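Local coordinates for methylglyoxal reductase (NADPH-dependent) (Candida albicans SC5314, PDB 6KWS), which probably catalyses the NADPH-dependent reduction of methylglyoxal, as a Rossmann-fold oxidoreductase of the dihydroflavonol-4-reductase subfamily, at residues H16-Y26 / R241-E252; I221-I230 / L284-E292. The protein carries 1 engineered substitution. All blocks are in the same frame, centred on the assembly; numbering follows the deposited sequence.

Contact 1 (H16-Y26 / R241-E252)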
loop_
_atom_site.group_PDB
_atom_site.type_symbol
_atom_site.label_atom_id
_atom_site.label_comp_id
_atom_site.label_asym_id
_atom_site.label_seq_id
_atom_site.Cartn_x
_atom_site.Cartn_y
_atom_site.Cartn_z
ATOM N N HIS A 16 1.801 -5.086 -9.000
ATOM C CA HIS A 16 3.236 -4.873 -9.089
ATOM C C HIS A 16 4.000 -5.990 -8.390
ATOM O O HIS A 16 4.998 -6.501 -8.923
ATOM C CB HIS A 16 3.584 -3.514 -8.504
ATOM C CG HIS A 16 3.358 -2.382 -9.453
ATOM N ND1 HIS A 16 4.129 -2.197 -10.583
ATOM C CD2 HIS A 16 2.440 -1.384 -9.456
ATOM C CE1 HIS A 16 3.700 -1.129 -11.235
ATOM N NE2 HIS A 16 2.673 -0.620 -10.576
ATOM N N VAL A 17 3.531 -6.404 -7.211
ATOM C CA VAL A 17 4.124 -7.554 -6.536
ATOM C C VAL A 17 4.079 -8.781 -7.445
ATOM O O VAL A 17 5.072 -9.506 -7.605
ATOM C CB VAL A 17 3.403 -7.804 -5.201
ATOM C CG1 VAL A 17 3.727 -9.191 -4.666
ATOM C CG2 VAL A 17 3.773 -6.708 -4.185
ATOM N N VAL A 18 2.926 -9.013 -8.074
ATOM C CA VAL A 18 2.763 -10.178 -8.934
ATOM C C VAL A 18 3.778 -10.151 -10.070
ATOM O O VAL A 18 4.472 -11.146 -10.335
ATOM C CB VAL A 18 1.318 -10.246 -9.460
ATOM C CG1 VAL A 18 1.209 -11.197 -10.632
ATOM C CG2 VAL A 18 0.389 -10.699 -8.343
ATOM N N LYS A 19 3.869 -9.012 -10.767
ATOM C CA LYS A 19 4.837 -8.860 -11.852
ATOM C C LYS A 19 6.255 -9.140 -11.370
ATOM O O LYS A 19 7.009 -9.882 -12.008
ATOM C CB LYS A 19 4.742 -7.452 -12.441
ATOM C CG LYS A 19 5.650 -7.230 -13.630
ATOM C CD LYS A 19 5.805 -5.765 -13.997
ATOM C CE LYS A 19 4.443 -5.092 -14.274
ATOM N NZ LYS A 19 4.419 -4.207 -15.498
ATOM N N GLN A 20 6.637 -8.565 -10.231
ATOM C CA GLN A 20 7.987 -8.811 -9.739
ATOM C C GLN A 20 8.170 -10.256 -9.289
ATOM O O GLN A 20 9.221 -10.854 -9.547
ATOM C CB GLN A 20 8.323 -7.847 -8.614
ATOM C CG GLN A 20 8.189 -6.394 -9.009
ATOM C CD GLN A 20 8.930 -5.517 -8.052
ATOM O OE1 GLN A 20 9.803 -5.996 -7.321
ATOM N NE2 GLN A 20 8.593 -4.235 -8.025
ATOM N N LEU A 21 7.162 -10.836 -8.623
ATOM C CA LEU A 21 7.242 -12.245 -8.249
ATOM C C LEU A 21 7.415 -13.137 -9.475
ATOM O O LEU A 21 8.258 -14.033 -9.474
ATOM C CB LEU A 21 6.004 -12.662 -7.454
ATOM C CG LEU A 21 5.940 -12.381 -5.943
ATOM C CD1 LEU A 21 4.596 -12.805 -5.396
ATOM C CD2 LEU A 21 7.078 -13.076 -5.175
ATOM N N LEU A 22 6.629 -12.910 -10.539
ATOM C CA LEU A 22 6.749 -13.753 -11.735
ATOM C C LEU A 22 8.148 -13.692 -12.322
ATOM O O LEU A 22 8.677 -14.708 -12.795
ATOM C CB LEU A 22 5.750 -13.339 -12.805
ATOM C CG LEU A 22 4.303 -13.700 -12.547
ATOM C CD1 LEU A 22 3.468 -13.198 -13.718
ATOM C CD2 LEU A 22 4.135 -15.218 -12.319
ATOM N N ALA A 23 8.760 -12.508 -12.315
ATOM C CA ALA A 23 10.086 -12.337 -12.899
ATOM C C ALA A 23 11.196 -12.958 -12.061
ATOM O O ALA A 23 12.331 -13.019 -12.530
ATOM C CB ALA A 23 10.385 -10.856 -13.118
ATOM N N LYS A 24 10.915 -13.387 -10.834
ATOM C CA LYS A 24 11.852 -14.178 -10.048
ATOM C C LYS A 24 11.473 -15.657 -10.044
ATOM O O LYS A 24 11.888 -16.399 -9.153
ATOM C CB LYS A 24 11.947 -13.628 -8.620
ATOM C CG LYS A 24 12.742 -12.323 -8.506
ATOM C CD LYS A 24 12.465 -11.546 -7.212
ATOM C CE LYS A 24 13.764 -11.199 -6.499
ATOM N NZ LYS A 24 13.774 -9.836 -5.878
ATOM N N ASN A 25 10.672 -16.086 -11.017
ATOM C CA ASN A 25 10.307 -17.490 -11.207
ATOM C C ASN A 25 9.699 -18.123 -9.952
ATOM O O ASN A 25 9.925 -19.303 -9.670
ATOM C CB ASN A 25 11.511 -18.306 -11.706
ATOM C CG ASN A 25 12.177 -17.677 -12.942
ATOM O OD1 ASN A 25 11.503 -17.313 -13.921
ATOM N ND2 ASN A 25 13.502 -17.529 -12.888
ATOM N N TYR A 26 8.913 -17.361 -9.195
ATOM C CA TYR A 26 8.039 -17.977 -8.208
ATOM C C TYR A 26 6.762 -18.478 -8.870
ATOM O O TYR A 26 6.347 -17.993 -9.928
ATOM C CB TYR A 26 7.667 -16.999 -7.100
ATOM C CG TYR A 26 8.804 -16.608 -6.196
ATOM C CD1 TYR A 26 9.134 -17.391 -5.083
ATOM C CD2 TYR A 26 9.540 -15.442 -6.435
ATOM C CE1 TYR A 26 10.162 -17.025 -4.243
ATOM C CE2 TYR A 26 10.571 -15.068 -5.597
ATOM C CZ TYR A 26 10.878 -15.864 -4.504
ATOM O OH TYR A 26 11.909 -15.502 -3.672
ATOM N N ARG A 241 6.225 0.883 -6.958
ATOM C CA ARG A 241 7.134 -0.183 -7.356
ATOM C C ARG A 241 8.102 -0.544 -6.231
ATOM O O ARG A 241 8.449 -1.719 -6.056
ATOM C CB ARG A 241 7.867 0.237 -8.623
ATOM C CG ARG A 241 6.942 0.233 -9.829
ATOM C CD ARG A 241 7.494 1.037 -10.980
ATOM N NE ARG A 241 7.672 2.444 -10.626
ATOM C CZ ARG A 241 8.039 3.389 -11.488
ATOM N NH1 ARG A 241 8.257 3.085 -12.761
ATOM N NH2 ARG A 241 8.176 4.645 -11.083
ATOM N N ASP A 242 8.534 0.449 -5.443
ATOM C CA ASP A 242 9.376 0.154 -4.284
ATOM C C ASP A 242 8.585 -0.513 -3.165
ATOM O O ASP A 242 9.113 -1.369 -2.447
ATOM C CB ASP A 242 10.046 1.437 -3.804
ATOM C CG ASP A 242 10.921 2.050 -4.882
ATOM O OD1 ASP A 242 11.523 1.239 -5.642
ATOM O OD2 ASP A 242 10.990 3.309 -4.994
ATOM N N VAL A 243 7.319 -0.153 -3.004
ATOM C CA VAL A 243 6.487 -0.846 -2.038
ATOM C C VAL A 243 6.340 -2.304 -2.442
ATOM O O VAL A 243 6.613 -3.216 -1.648
ATOM C CB VAL A 243 5.123 -0.139 -1.911
ATOM C CG1 VAL A 243 4.226 -0.859 -0.922
ATOM C CG2 VAL A 243 5.316 1.318 -1.495
ATOM N N ALA A 244 5.933 -2.542 -3.695
ATOM C CA ALA A 244 5.847 -3.901 -4.224
ATOM C C ALA A 244 7.143 -4.672 -3.987
ATOM O O ALA A 244 7.119 -5.819 -3.525
ATOM C CB ALA A 244 5.520 -3.871 -5.716
ATOM N N LYS A 245 8.288 -4.058 -4.297
ATOM C CA LYS A 245 9.538 -4.778 -4.127
ATOM C C LYS A 245 9.791 -5.086 -2.660
ATOM O O LYS A 245 10.315 -6.154 -2.322
ATOM C CB LYS A 245 10.694 -3.983 -4.714
ATOM C CG LYS A 245 12.016 -4.708 -4.607
ATOM C CD LYS A 245 13.087 -4.020 -5.419
ATOM C CE LYS A 245 14.463 -4.630 -5.146
ATOM N NZ LYS A 245 15.254 -4.840 -6.393
ATOM N N ALA A 246 9.393 -4.172 -1.769
ATOM C CA ALA A 246 9.604 -4.401 -0.344
ATOM C C ALA A 246 8.829 -5.617 0.134
ATOM O O ALA A 246 9.342 -6.405 0.930
ATOM C CB ALA A 246 9.222 -3.161 0.465
ATOM N N HIS A 247 7.601 -5.804 -0.356
ATOM C CA HIS A 247 6.874 -7.026 -0.028
ATOM C C HIS A 247 7.700 -8.264 -0.333
ATOM O O HIS A 247 7.634 -9.255 0.406
ATOM C CB HIS A 247 5.554 -7.096 -0.786
ATOM C CG HIS A 247 4.486 -6.246 -0.179
ATOM N ND1 HIS A 247 4.486 -4.868 -0.274
ATOM C CD2 HIS A 247 3.408 -6.575 0.565
ATOM C CE1 HIS A 247 3.442 -4.390 0.379
ATOM N NE2 HIS A 247 2.768 -5.405 0.892
ATOM N N ILE A 248 8.483 -8.233 -1.412
ATOM C CA ILE A 248 9.232 -9.428 -1.756
ATOM C C ILE A 248 10.491 -9.534 -0.917
ATOM O O ILE A 248 10.810 -10.612 -0.402
ATOM C CB ILE A 248 9.529 -9.457 -3.257
ATOM C CG1 ILE A 248 8.235 -9.763 -4.006
ATOM C CG2 ILE A 248 10.626 -10.477 -3.564
ATOM C CD1 ILE A 248 8.203 -9.213 -5.418
ATOM N N ILE A 249 11.219 -8.431 -0.735
ATOM C CA ILE A 249 12.384 -8.503 0.140
ATOM C C ILE A 249 11.956 -8.911 1.544
ATOM O O ILE A 249 12.729 -9.538 2.276
ATOM C CB ILE A 249 13.166 -7.167 0.148
ATOM C CG1 ILE A 249 13.508 -6.700 -1.275
ATOM C CG2 ILE A 249 14.436 -7.288 0.976
ATOM C CD1 ILE A 249 14.445 -7.619 -2.003
ATOM N N ALA A 250 10.701 -8.638 1.908
ATOM C CA ALA A 250 10.262 -8.851 3.281
ATOM C C ALA A 250 10.240 -10.324 3.668
ATOM O O ALA A 250 10.404 -10.643 4.853
ATOM C CB ALA A 250 8.880 -8.239 3.498
ATOM N N PHE A 251 10.020 -11.236 2.716
ATOM C CA PHE A 251 10.110 -12.653 3.048
ATOM C C PHE A 251 11.374 -13.334 2.524
ATOM O O PHE A 251 11.702 -14.426 2.990
ATOM C CB PHE A 251 8.863 -13.408 2.561
ATOM C CG PHE A 251 8.782 -13.580 1.068
ATOM C CD1 PHE A 251 9.512 -14.573 0.416
ATOM C CD2 PHE A 251 7.946 -12.778 0.317
ATOM C CE1 PHE A 251 9.437 -14.739 -0.960
ATOM C CE2 PHE A 251 7.865 -12.935 -1.054
ATOM C CZ PHE A 251 8.610 -13.925 -1.694
ATOM N N GLU A 252 12.092 -12.728 1.581
ATOM C CA GLU A 252 13.316 -13.342 1.080
ATOM C C GLU A 252 14.500 -13.085 2.000
ATOM O O GLU A 252 15.400 -13.925 2.108
ATOM C CB GLU A 252 13.645 -12.813 -0.315
ATOM C CG GLU A 252 12.725 -13.265 -1.436
ATOM C CD GLU A 252 13.261 -12.832 -2.806
ATOM O OE1 GLU A 252 13.844 -11.718 -2.902
ATOM O OE2 GLU A 252 13.109 -13.606 -3.784
#
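V17 lays its CG2 methyl on the helix 241-252 backbone at A244, where the CA atoms of the two segments come closest, and the methyl of A244 meets CB of H16. The axes of the two segments approach to 8.5 Å, consistent with the small A244 at this point, and cross at -53°. One turn on, CG of Q20 lies beside its backbone N and the chain then extends, which carries the amide across K245 at about a right angle. There Q20 NE2 donates to R241 O over 3.2 Å, a bent bond (137° at the hydrogen) whose donor is tilted slightly from the carbonyl plane; the same oxygen also takes the helical N-H of K245. Q20 OE1 rests against CB of K245. I248 sets its CD1 against CB of Q20, close to V17 O, while its CG1 packs 3.7 Å from CD2 of L21. That leucine methyl also reaches the F251 ring at its edge, near CZ. F251, with CG held between its backbone N and carbonyl carbon, points its own edge at the face of Y26 in an offset edge-to-face pair, centroids 5.7 Å apart and planes at 78°. At the outer margin K24 NZ forms a long salt bridge of 3.5 Å with E252 OE1. CB of H247 lies 3.9 Å from V17 CG2; its ND1 donates a nearly straight bond to V243 O, while NE2 is hydrogen-bonded to OG1 of T124, and with both nitrogens engaged the ring's rotation is fixed. The chemistry is mostly apolar, with V17, L21 and F251 also touching strand 75-80 of the Rossmann sheet; the Q20 amide is a polar link within the interface and the K24-E252 pair one at its margin.

Contact 2 (I221-I230 / L284-E292)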
loop_
_atom_site.group_PDB
_atom_site.type_symbol
_atom_site.label_atom_id
_atom_site.label_comp_id
_atom_site.label_asym_id
_atom_site.label_seq_id
_atom_site.Cartn_x
_atom_site.Cartn_y
_atom_site.Cartn_z
ATOM N N ILE A 221 -4.492 17.210 -9.576
ATOM C CA ILE A 221 -3.762 18.350 -10.136
ATOM C C ILE A 221 -4.079 18.523 -11.621
ATOM O O ILE A 221 -4.281 19.646 -12.101
ATOM C CB ILE A 221 -2.246 18.191 -9.929
ATOM C CG1 ILE A 221 -1.869 18.090 -8.448
ATOM C CG2 ILE A 221 -1.513 19.312 -10.618
ATOM C CD1 ILE A 221 -2.368 19.211 -7.617
ATOM N N LEU A 222 -4.110 17.422 -12.378
ATOM C CA LEU A 222 -4.288 17.531 -13.824
ATOM C C LEU A 222 -5.656 18.061 -14.223
ATOM O O LEU A 222 -5.833 18.447 -15.380
ATOM C CB LEU A 222 -4.063 16.177 -14.506
ATOM C CG LEU A 222 -2.661 15.604 -14.341
ATOM C CD1 LEU A 222 -2.517 14.266 -15.015
ATOM C CD2 LEU A 222 -1.659 16.578 -14.885
ATOM N N LYS A 223 -6.626 18.098 -13.315
ATOM C CA LYS A 223 -7.947 18.612 -13.647
ATOM C C LYS A 223 -8.150 20.061 -13.223
ATOM O O LYS A 223 -9.270 20.561 -13.294
ATOM C CB LYS A 223 -9.028 17.738 -13.023
ATOM C CG LYS A 223 -8.946 16.288 -13.435
ATOM C CD LYS A 223 -10.048 15.523 -12.752
ATOM C CE LYS A 223 -9.700 14.068 -12.612
ATOM N NZ LYS A 223 -10.323 13.557 -11.362
ATOM N N LEU A 224 -7.106 20.747 -12.793
ATOM C CA LEU A 224 -7.236 22.147 -12.428
ATOM C C LEU A 224 -7.058 23.047 -13.646
ATOM O O LEU A 224 -6.263 22.762 -14.545
ATOM C CB LEU A 224 -6.210 22.510 -11.358
ATOM C CG LEU A 224 -6.316 21.639 -10.115
ATOM C CD1 LEU A 224 -5.280 22.057 -9.079
ATOM C CD2 LEU A 224 -7.741 21.691 -9.555
ATOM N N LYS A 225 -7.823 24.159 -13.665
ATOM C CA LYS A 225 -7.744 25.278 -14.597
ATOM C C LYS A 225 -6.719 26.308 -14.105
ATOM O O LYS A 225 -6.478 26.421 -12.896
ATOM C CB LYS A 225 -9.119 25.933 -14.748
ATOM C CG LYS A 225 -10.296 24.949 -14.800
ATOM C CD LYS A 225 -11.529 25.586 -15.435
ATOM C CE LYS A 225 -12.245 24.610 -16.390
ATOM N NZ LYS A 225 -11.572 24.384 -17.708
ATOM N N PRO A 226 -6.108 27.089 -15.033
ATOM C CA PRO A 226 -4.943 27.924 -14.681
ATOM C C PRO A 226 -5.057 28.857 -13.476
ATOM O O PRO A 226 -4.023 29.211 -12.890
ATOM C CB PRO A 226 -4.712 28.727 -15.970
ATOM C CG PRO A 226 -5.095 27.778 -17.035
ATOM C CD PRO A 226 -6.310 27.042 -16.496
ATOM N N ASN A 227 -6.257 29.281 -13.088
ATOM C CA ASN A 227 -6.408 30.150 -11.927
ATOM C C ASN A 227 -7.216 29.499 -10.808
ATOM O O ASN A 227 -7.734 30.201 -9.927
ATOM C CB ASN A 227 -7.019 31.495 -12.338
ATOM C CG ASN A 227 -6.248 32.163 -13.477
ATOM O OD1 ASN A 227 -5.113 32.639 -13.296
ATOM N ND2 ASN A 227 -6.872 32.222 -14.656
ATOM N N ASP A 228 -7.327 28.173 -10.821
ATOM C CA ASP A 228 -7.701 27.425 -9.628
ATOM C C ASP A 228 -6.626 27.573 -8.565
ATOM O O ASP A 228 -5.436 27.732 -8.866
ATOM C CB ASP A 228 -7.885 25.940 -9.942
ATOM C CG ASP A 228 -9.109 25.677 -10.774
ATOM O OD1 ASP A 228 -9.245 24.551 -11.315
ATOM O OD2 ASP A 228 -9.940 26.610 -10.882
ATOM N N SER A 229 -7.059 27.541 -7.313
ATOM C CA SER A 229 -6.110 27.446 -6.222
ATOM C C SER A 229 -5.668 25.996 -6.098
ATOM O O SER A 229 -6.406 25.065 -6.446
ATOM C CB SER A 229 -6.713 27.959 -4.908
ATOM O OG SER A 229 -8.014 27.430 -4.691
ATOM N N ILE A 230 -4.443 25.816 -5.636
ATOM C CA ILE A 230 -3.839 24.486 -5.579
ATOM C C ILE A 230 -4.280 23.810 -4.287
ATOM O O ILE A 230 -4.208 24.438 -3.225
ATOM C CB ILE A 230 -2.325 24.604 -5.646
ATOM C CG1 ILE A 230 -1.925 25.156 -7.018
ATOM C CG2 ILE A 230 -1.671 23.273 -5.296
ATOM C CD1 ILE A 230 -0.478 25.518 -7.113
ATOM N N LEU A 284 1.335 20.632 -20.839
ATOM C CA LEU A 284 0.398 21.043 -19.793
ATOM C C LEU A 284 0.766 22.381 -19.166
ATOM O O LEU A 284 -0.081 23.010 -18.522
ATOM C CB LEU A 284 0.304 19.977 -18.692
ATOM C CG LEU A 284 -0.032 18.576 -19.179
ATOM C CD1 LEU A 284 0.523 17.469 -18.267
ATOM C CD2 LEU A 284 -1.543 18.427 -19.352
ATOM N N LYS A 285 2.005 22.833 -19.333
ATOM C CA LYS A 285 2.400 24.114 -18.768
ATOM C C LYS A 285 1.563 25.213 -19.397
ATOM O O LYS A 285 1.583 25.400 -20.615
ATOM C CB LYS A 285 3.890 24.381 -18.983
ATOM C CG LYS A 285 4.356 25.609 -18.230
ATOM C CD LYS A 285 5.821 25.942 -18.493
ATOM C CE LYS A 285 6.373 26.813 -17.356
ATOM N NZ LYS A 285 7.787 26.472 -16.997
ATOM N N GLY A 286 0.811 25.925 -18.568
ATOM C CA GLY A 286 -0.122 26.923 -19.023
ATOM C C GLY A 286 -1.570 26.514 -18.886
ATOM O O GLY A 286 -2.445 27.392 -18.835
ATOM N N LYS A 287 -1.857 25.211 -18.825
ATOM C CA LYS A 287 -3.222 24.727 -18.646
ATOM C C LYS A 287 -3.542 24.372 -17.198
ATOM O O LYS A 287 -4.714 24.169 -16.870
ATOM C CB LYS A 287 -3.479 23.505 -19.543
ATOM C CG LYS A 287 -2.924 23.662 -20.959
ATOM C CD LYS A 287 -3.424 22.571 -21.922
ATOM C CE LYS A 287 -2.887 22.774 -23.348
ATOM N NZ LYS A 287 -3.156 21.579 -24.218
ATOM N N ILE A 288 -2.539 24.281 -16.338
ATOM C CA ILE A 288 -2.739 23.980 -14.924
ATOM C C ILE A 288 -2.100 25.119 -14.144
ATOM O O ILE A 288 -1.294 25.885 -14.700
ATOM C CB ILE A 288 -2.155 22.600 -14.540
ATOM C CG1 ILE A 288 -0.680 22.525 -14.916
ATOM C CG2 ILE A 288 -2.953 21.476 -15.192
ATOM C CD1 ILE A 288 0.123 21.599 -14.037
ATOM N N PRO A 289 -2.444 25.275 -12.866
ATOM C CA PRO A 289 -1.946 26.429 -12.111
ATOM C C PRO A 289 -0.440 26.395 -11.930
ATOM O O PRO A 289 0.248 25.400 -12.165
ATOM C CB PRO A 289 -2.669 26.315 -10.768
ATOM C CG PRO A 289 -3.894 25.512 -11.064
ATOM C CD PRO A 289 -3.442 24.517 -12.090
ATOM N N VAL A 290 0.078 27.542 -11.507
ATOM C CA VAL A 290 1.474 27.660 -11.137
ATOM C C VAL A 290 1.670 27.852 -9.634
ATOM O O VAL A 290 2.660 27.352 -9.088
ATOM C CB VAL A 290 2.121 28.819 -11.927
ATOM C CG1 VAL A 290 3.585 29.013 -11.527
ATOM C CG2 VAL A 290 2.003 28.549 -13.414
ATOM N N ASP A 291 0.691 28.444 -8.941
ATOM C CA ASP A 291 0.845 29.371 -7.814
ATOM C C ASP A 291 2.281 29.693 -7.411
ATOM O O ASP A 291 2.997 30.336 -8.186
ATOM C CB ASP A 291 0.073 28.897 -6.581
ATOM C CG ASP A 291 -0.650 30.067 -5.853
ATOM O OD1 ASP A 291 -1.113 29.862 -4.708
ATOM O OD2 ASP A 291 -0.760 31.182 -6.426
ATOM N N GLU A 292 2.695 29.311 -6.183
ATOM C CA GLU A 292 3.940 29.818 -5.611
ATOM C C GLU A 292 5.028 28.750 -5.663
ATOM O O GLU A 292 5.185 27.980 -4.707
ATOM C CB GLU A 292 3.726 30.295 -4.165
ATOM C CG GLU A 292 2.904 31.607 -3.972
ATOM C CD GLU A 292 3.622 32.901 -4.415
ATOM O OE1 GLU A 292 3.677 33.853 -3.597
ATOM O OE2 GLU A 292 4.099 32.992 -5.576
#
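P289 is the centre of this contact: its ring fits into the curve of segment 221-230, meeting L224, K225, D228 and I230 in turn. CD of P289 lies 3.5 Å from CB of L224, CG is 3.3 Å from K225 O and also touches D228 O, and CB faces CG1 of I230. The side chains of I230 and P289 run alongside each other, pointing opposite ways. I230 has CG1 beside its backbone N (chi1 -66°), and the nearly extended chain beyond brings CD1 to 3.5 Å from CB of D291, which it crosses at a slant. Next to P289, I288 presents CG2 to the carbonyl oxygens of L224 and I221, while its CD1 makes a looser contact with I221. Further out, L222 and L284 meet through single methyls, CD2 to CD1, at 4.1 Å.

A second proline, P226, meets the carbonyls of G286 and K287. Its ring brings CG to 3.2 Å from G286 O and CD against K287 O, and P226 O receives a CA-H···O contact from P289. The segments share no conventional hydrogen bond, and this weak contact adds to the packing. The curve that receives P289 is shaped by a type I beta turn from K225 to D228, closed by D228 N to K225 O; K225 N also donates to D228 OD1 (2.8 Å), approaching from above the carboxylate plane. Beyond the pair, P289 O accepts from N278 and I288 packs on I277, both of helix 270-280. The arrangement is a loop-on-loop packing built round a proline, joining the turn after helix 216-222 to the connection between helices 270-280 and 295-303.

In the fold
The two contacts lie at separate places in one chain, their centres 36 Å apart and their nearest atoms about 15 Å apart. Along the sequence their segments alternate: 221-230 precedes the 241-252 helix of contact 1, with strand 234-239 between them, and 284-292 follows it. Contact 1 is buried, its centre 13 Å from the chain centre, and borders the cofactor site, since the side chain of H247 comes within about 3 Å of that of L81 and about 4 Å of that of I13, residues that bind NADPH, which is not bound in this model. The centre of contact 2 sits 28 Å from the chain centre, partly buried and away from the known NADPH-binding residues.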